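Local coordinates for lectin-like protein (Entamoeba histolytica HM-1:IMSS-A, PDB 5ZBT) that is of unknown function but may bind D-mannose through this legume lectin-like domain of an ERGIC-53-like membrane protein, at residues A[36-39]-A[40-44]; A[28-31]-A[32-36]. All blocks are in the same frame, centred on the assembly; numbering follows the deposited sequence.

Interaction 1: residues A[36-39]-A[40-44]; sequences PENV and VRNYD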
loop_
_atom_site.group_PDB
_atom_site.type_symbol
_atom_site.label_atom_id
_atom_site.label_comp_id
_atom_site.label_asym_id
_atom_site.label_seq_id
_atom_site.Cartn_x
_atom_site.Cartn_y
_atom_site.Cartn_z
ATOM N N PRO A 36 -19.852 0.210 -2.447
ATOM C CA PRO A 36 -19.351 1.466 -1.852
ATOM C C PRO A 36 -19.520 1.593 -0.347
ATOM O O PRO A 36 -18.656 2.198 0.302
ATOM C CB PRO A 36 -20.156 2.541 -2.594
ATOM C CG PRO A 36 -20.399 1.951 -3.921
ATOM C CD PRO A 36 -20.609 0.463 -3.689
ATOM N N GLU A 37 -20.608 1.088 0.239
ATOM C CA GLU A 37 -20.770 1.305 1.675
ATOM C C GLU A 37 -19.767 0.474 2.467
ATOM O O GLU A 37 -19.356 0.878 3.559
ATOM C CB GLU A 37 -22.222 1.035 2.115
ATOM C CG GLU A 37 -22.641 -0.422 2.389
ATOM C CD GLU A 37 -24.118 -0.540 2.824
ATOM O OE1 GLU A 37 -24.425 -1.299 3.780
ATOM O OE2 GLU A 37 -24.974 0.140 2.214
ATOM N N ASN A 38 -19.320 -0.651 1.914
ATOM C CA ASN A 38 -18.299 -1.433 2.603
ATOM C C ASN A 38 -16.983 -0.668 2.704
ATOM O O ASN A 38 -16.288 -0.756 3.723
ATOM C CB ASN A 38 -18.068 -2.773 1.901
ATOM C CG ASN A 38 -17.020 -3.616 2.611
ATOM O OD1 ASN A 38 -17.059 -3.785 3.844
ATOM N ND2 ASN A 38 -16.061 -4.134 1.849
ATOM N N VAL A 39 -16.617 0.074 1.650
ATOM C CA VAL A 39 -15.390 0.867 1.683
ATOM C C VAL A 39 -15.535 2.022 2.667
ATOM O O VAL A 39 -14.683 2.224 3.543
ATOM C CB VAL A 39 -15.034 1.371 0.271
ATOM C CG1 VAL A 39 -13.786 2.222 0.315
ATOM C CG2 VAL A 39 -14.833 0.218 -0.683
ATOM N N VAL A 40 -16.638 2.772 2.557
ATOM C CA VAL A 40 -16.845 3.976 3.361
ATOM C C VAL A 40 -16.895 3.646 4.846
ATOM O O VAL A 40 -16.476 4.454 5.686
ATOM C CB VAL A 40 -18.130 4.715 2.910
ATOM C CG1 VAL A 40 -18.528 5.781 3.911
ATOM C CG2 VAL A 40 -17.941 5.350 1.531
ATOM N N ARG A 41 -17.406 2.474 5.208
ATOM C CA ARG A 41 -17.577 2.236 6.634
ATOM C C ARG A 41 -16.261 1.903 7.315
ATOM O O ARG A 41 -16.162 2.021 8.540
ATOM C CB ARG A 41 -18.624 1.140 6.879
ATOM C CG ARG A 41 -18.146 -0.280 6.669
ATOM C CD ARG A 41 -19.101 -1.259 7.329
ATOM N NE ARG A 41 -20.283 -1.475 6.501
ATOM C CZ ARG A 41 -20.469 -2.557 5.756
ATOM N NH1 ARG A 41 -19.547 -3.520 5.758
ATOM N NH2 ARG A 41 -21.567 -2.672 5.020
ATOM N N ASN A 42 -15.238 1.545 6.545
ATOM C CA ASN A 42 -13.950 1.164 7.095
ATOM C C ASN A 42 -12.827 2.160 6.822
ATOM O O ASN A 42 -11.799 2.089 7.504
ATOM C CB ASN A 42 -13.567 -0.229 6.574
ATOM C CG ASN A 42 -14.423 -1.317 7.199
ATOM O OD1 ASN A 42 -14.864 -1.170 8.340
ATOM N ND2 ASN A 42 -14.677 -2.397 6.461
ATOM N N TYR A 43 -12.999 3.117 5.901
ATOM C CA TYR A 43 -11.890 3.978 5.481
ATOM C C TYR A 43 -12.317 5.435 5.372
ATOM O O TYR A 43 -13.334 5.742 4.747
ATOM C CB TYR A 43 -11.328 3.512 4.129
ATOM C CG TYR A 43 -10.633 2.168 4.191
ATOM C CD1 TYR A 43 -11.311 0.987 3.909
ATOM C CD2 TYR A 43 -9.291 2.084 4.521
ATOM C CE1 TYR A 43 -10.661 -0.246 3.976
ATOM C CE2 TYR A 43 -8.632 0.862 4.586
ATOM C CZ TYR A 43 -9.312 -0.289 4.319
ATOM O OH TYR A 43 -8.623 -1.474 4.390
ATOM N N ASP A 44 -11.541 6.325 5.984
ATOM C CA ASP A 44 -11.591 7.748 5.685
ATOM C C ASP A 44 -10.893 8.022 4.361
ATOM O O ASP A 44 -10.006 7.277 3.931
ATOM C CB ASP A 44 -10.890 8.585 6.757
ATOM C CG ASP A 44 -11.486 8.419 8.118
ATOM O OD1 ASP A 44 -12.728 8.419 8.220
ATOM O OD2 ASP A 44 -10.694 8.281 9.080
HETATM O O HOH W 1 -13.653 -2.233 3.827
#

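Interaction 2: residues A[28-31]-A[32-36]; sequences LSFR and EPIEP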
loop_
_atom_site.group_PDB
_atom_site.type_symbol
_atom_site.label_atom_id
_atom_site.label_comp_id
_atom_site.label_asym_id
_atom_site.label_seq_id
_atom_site.Cartn_x
_atom_site.Cartn_y
_atom_site.Cartn_z
ATOM N N LEU A 28 -11.084 -4.454 7.252
ATOM C CA LEU A 28 -10.053 -4.080 6.293
ATOM C C LEU A 28 -10.444 -4.350 4.850
ATOM O O LEU A 28 -10.116 -3.556 3.967
ATOM C CB LEU A 28 -8.743 -4.839 6.600
ATOM C CG LEU A 28 -8.156 -4.726 8.003
ATOM C CD1 LEU A 28 -6.848 -5.511 8.146
ATOM C CD2 LEU A 28 -7.946 -3.260 8.380
ATOM N N SER A 29 -11.111 -5.466 4.586
ATOM C CA SER A 29 -11.264 -5.951 3.226
ATOM C C SER A 29 -12.291 -5.146 2.454
ATOM O O SER A 29 -13.300 -4.708 3.010
ATOM C CB SER A 29 -11.685 -7.417 3.225
ATOM O OG SER A 29 -10.659 -8.223 3.755
ATOM N N PHE A 30 -12.018 -4.943 1.166
ATOM C CA PHE A 30 -13.070 -4.702 0.187
ATOM C C PHE A 30 -12.765 -5.547 -1.038
ATOM O O PHE A 30 -11.682 -5.443 -1.625
ATOM C CB PHE A 30 -13.233 -3.223 -0.176
ATOM C CG PHE A 30 -11.954 -2.499 -0.489
ATOM C CD1 PHE A 30 -11.206 -1.907 0.525
ATOM C CD2 PHE A 30 -11.553 -2.320 -1.805
ATOM C CE1 PHE A 30 -10.048 -1.204 0.237
ATOM C CE2 PHE A 30 -10.399 -1.612 -2.111
ATOM C CZ PHE A 30 -9.642 -1.057 -1.089
ATOM N N ARG A 31 -13.707 -6.401 -1.394
ATOM C CA ARG A 31 -13.545 -7.400 -2.432
ATOM C C ARG A 31 -14.382 -7.032 -3.647
ATOM O O ARG A 31 -15.226 -6.133 -3.602
ATOM C CB ARG A 31 -13.932 -8.783 -1.894
ATOM C CG ARG A 31 -13.102 -9.197 -0.678
ATOM C CD ARG A 31 -13.560 -10.519 -0.075
ATOM N NE ARG A 31 -13.336 -10.535 1.371
ATOM C CZ ARG A 31 -14.181 -10.020 2.266
ATOM N NH1 ARG A 31 -13.892 -10.065 3.563
ATOM N NH2 ARG A 31 -15.317 -9.456 1.860
ATOM N N GLU A 32 -14.120 -7.753 -4.758
ATOM C CA GLU A 32 -14.815 -7.621 -6.038
ATOM C C GLU A 32 -16.101 -8.437 -6.022
ATOM O O GLU A 32 -16.069 -9.623 -5.665
ATOM C CB GLU A 32 -13.930 -8.086 -7.185
ATOM C CG GLU A 32 -12.722 -7.199 -7.457
ATOM C CD GLU A 32 -12.214 -7.329 -8.898
ATOM O OE1 GLU A 32 -11.102 -7.884 -9.103
ATOM O OE2 GLU A 32 -12.934 -6.881 -9.826
ATOM N N PRO A 33 -17.247 -7.849 -6.402
ATOM C CA PRO A 33 -17.350 -6.459 -6.866
ATOM C C PRO A 33 -17.386 -5.445 -5.711
ATOM O O PRO A 33 -17.880 -5.770 -4.626
ATOM C CB PRO A 33 -18.672 -6.457 -7.637
ATOM C CG PRO A 33 -19.519 -7.463 -6.891
ATOM C CD PRO A 33 -18.562 -8.520 -6.363
ATOM N N ILE A 34 -16.861 -4.240 -5.950
ATOM C CA ILE A 34 -16.779 -3.227 -4.903
ATOM C C ILE A 34 -18.170 -2.729 -4.548
ATOM O O ILE A 34 -18.918 -2.259 -5.413
ATOM C CB ILE A 34 -15.907 -2.047 -5.346
ATOM C CG1 ILE A 34 -14.503 -2.518 -5.740
ATOM C CG2 ILE A 34 -15.842 -1.022 -4.220
ATOM C CD1 ILE A 34 -13.690 -3.015 -4.585
ATOM N N GLU A 35 -18.499 -2.781 -3.269
ATOM C CA GLU A 35 -19.746 -2.234 -2.758
ATOM C C GLU A 35 -19.414 -0.967 -1.978
ATOM O O GLU A 35 -18.693 -1.035 -0.966
ATOM C CB GLU A 35 -20.472 -3.271 -1.886
ATOM C CG GLU A 35 -21.236 -2.775 -0.651
ATOM C CD GLU A 35 -21.739 -3.922 0.236
ATOM O OE1 GLU A 35 -21.094 -4.219 1.276
ATOM O OE2 GLU A 35 -22.762 -4.550 -0.126
ATOM N N PRO A 36 -19.852 0.210 -2.447
ATOM C CA PRO A 36 -19.351 1.466 -1.852
ATOM C C PRO A 36 -19.520 1.593 -0.347
ATOM O O PRO A 36 -18.656 2.198 0.302
ATOM C CB PRO A 36 -20.156 2.541 -2.594
ATOM C CG PRO A 36 -20.399 1.951 -3.921
ATOM C CD PRO A 36 -20.609 0.463 -3.689
#

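Interaction 1: residues A[36-39]-A[40-44]
Both Glu37 and Arg41 carry CG between the backbone N and the carbonyl carbon (chi1 83° and 78°), and the arginine then bends at chi3, which folds its guanidinium back over the first turn of helix 36-42. One face of that group lies over Asn38 CA, while Arg41 NH2 lies 3.4 Å from Glu37 OE1, which sits at the guanidinium edge in plane, a salt bridge whose hydrogen bond is weak; the carboxylate stands nearly upright to the guanidinium. Asn38, its CG anti to the backbone N, sends its ND2 to the backbone O of Ser29. Beneath the side chains Val40 N bonds Pro36 O at 3.1 Å and almost straight (169°), and Arg41 N bonds Glu37 O at 3.0 Å. Val39 O then receives Asn42 N at 3.1 Å, from above the carbonyl plane, and more weakly Tyr43 N at 3.0 Å. A water accepts from Asn42 ND2 (2.8 Å) and donates to Asn38 O (3.0 Å), linking the Asn42 side-chain amide to the Asn38 carbonyl one turn back. This is a short helix that turns Val39 inward onto Met69 and Val51 and leads to strand 43-46, outermost in its sheet of a legume lectin-like beta-sandwich.

Interaction 2: residues A[28-31]-A[32-36]
The Phe30 ring meets Ile34 at its edge: CD1 of the isoleucine lies near the ring plane, 3.6 Å from Phe30 CD2, and the two side chains cross at a slant. The Arg31 guanidinium has Ser29 CB over one face, displaced toward the rim, and its NH1 forms a salt bridge with Asp26. Ile34 sets CG1 opposite its carbonyl carbon and swings CD1 back across the bend toward the ring, where Ile34 CD1 also touches Arg31 O at 3.6 Å. The bend itself is made at Glu32-Pro33, joined by a cis peptide bond, and it reverses the chain between the stretch beside strand 220-231 and the N-terminus of helix 36-42, where Glu35 holds the N-cap position. This places the turn at the margin of the legume lectin-like beta-sandwich: Phe30 pairs by backbone with Leu227 and packs on Val224, while Ile34 rests on Val39 and Val51. Within the turn, the carbonyl oxygens of Arg31 and Pro33 come to 2.9 Å although both are acceptors. Arg31 O also receives a CA-H...O contact from Ile34 CA at 3.5 Å. The Glu32 side chain touches Gln225, and its carboxylate has a long, weak ion pair with Lys85.

Overall arrangement
Consecutive and sharing Pro36, the two interactions have centres about 9 Å apart. Interaction 1 is helical and largely polar, with backbone bonds inside and a charged pair outside; interaction 2 is a cis-proline bend whose side-chain contact across the segments is apolar, with ionic partners outside it. Each has a buried side (Val39 and Tyr43; Phe30 and Ile34) and exposed residues that include the charged side chains. They dock directly: Tyr43 OH and Leu28 O, 2.6 Å apart, are probably hydrogen-bonded, and Val39 CG2 packs on Phe30 CB at 3.8 Å. Residues 30-32 lie against strand 220-231, Ile34 and Pro36 touch strand 50-51 of the same sheet, whereas 36-44 lead to strand 43-46 of the other.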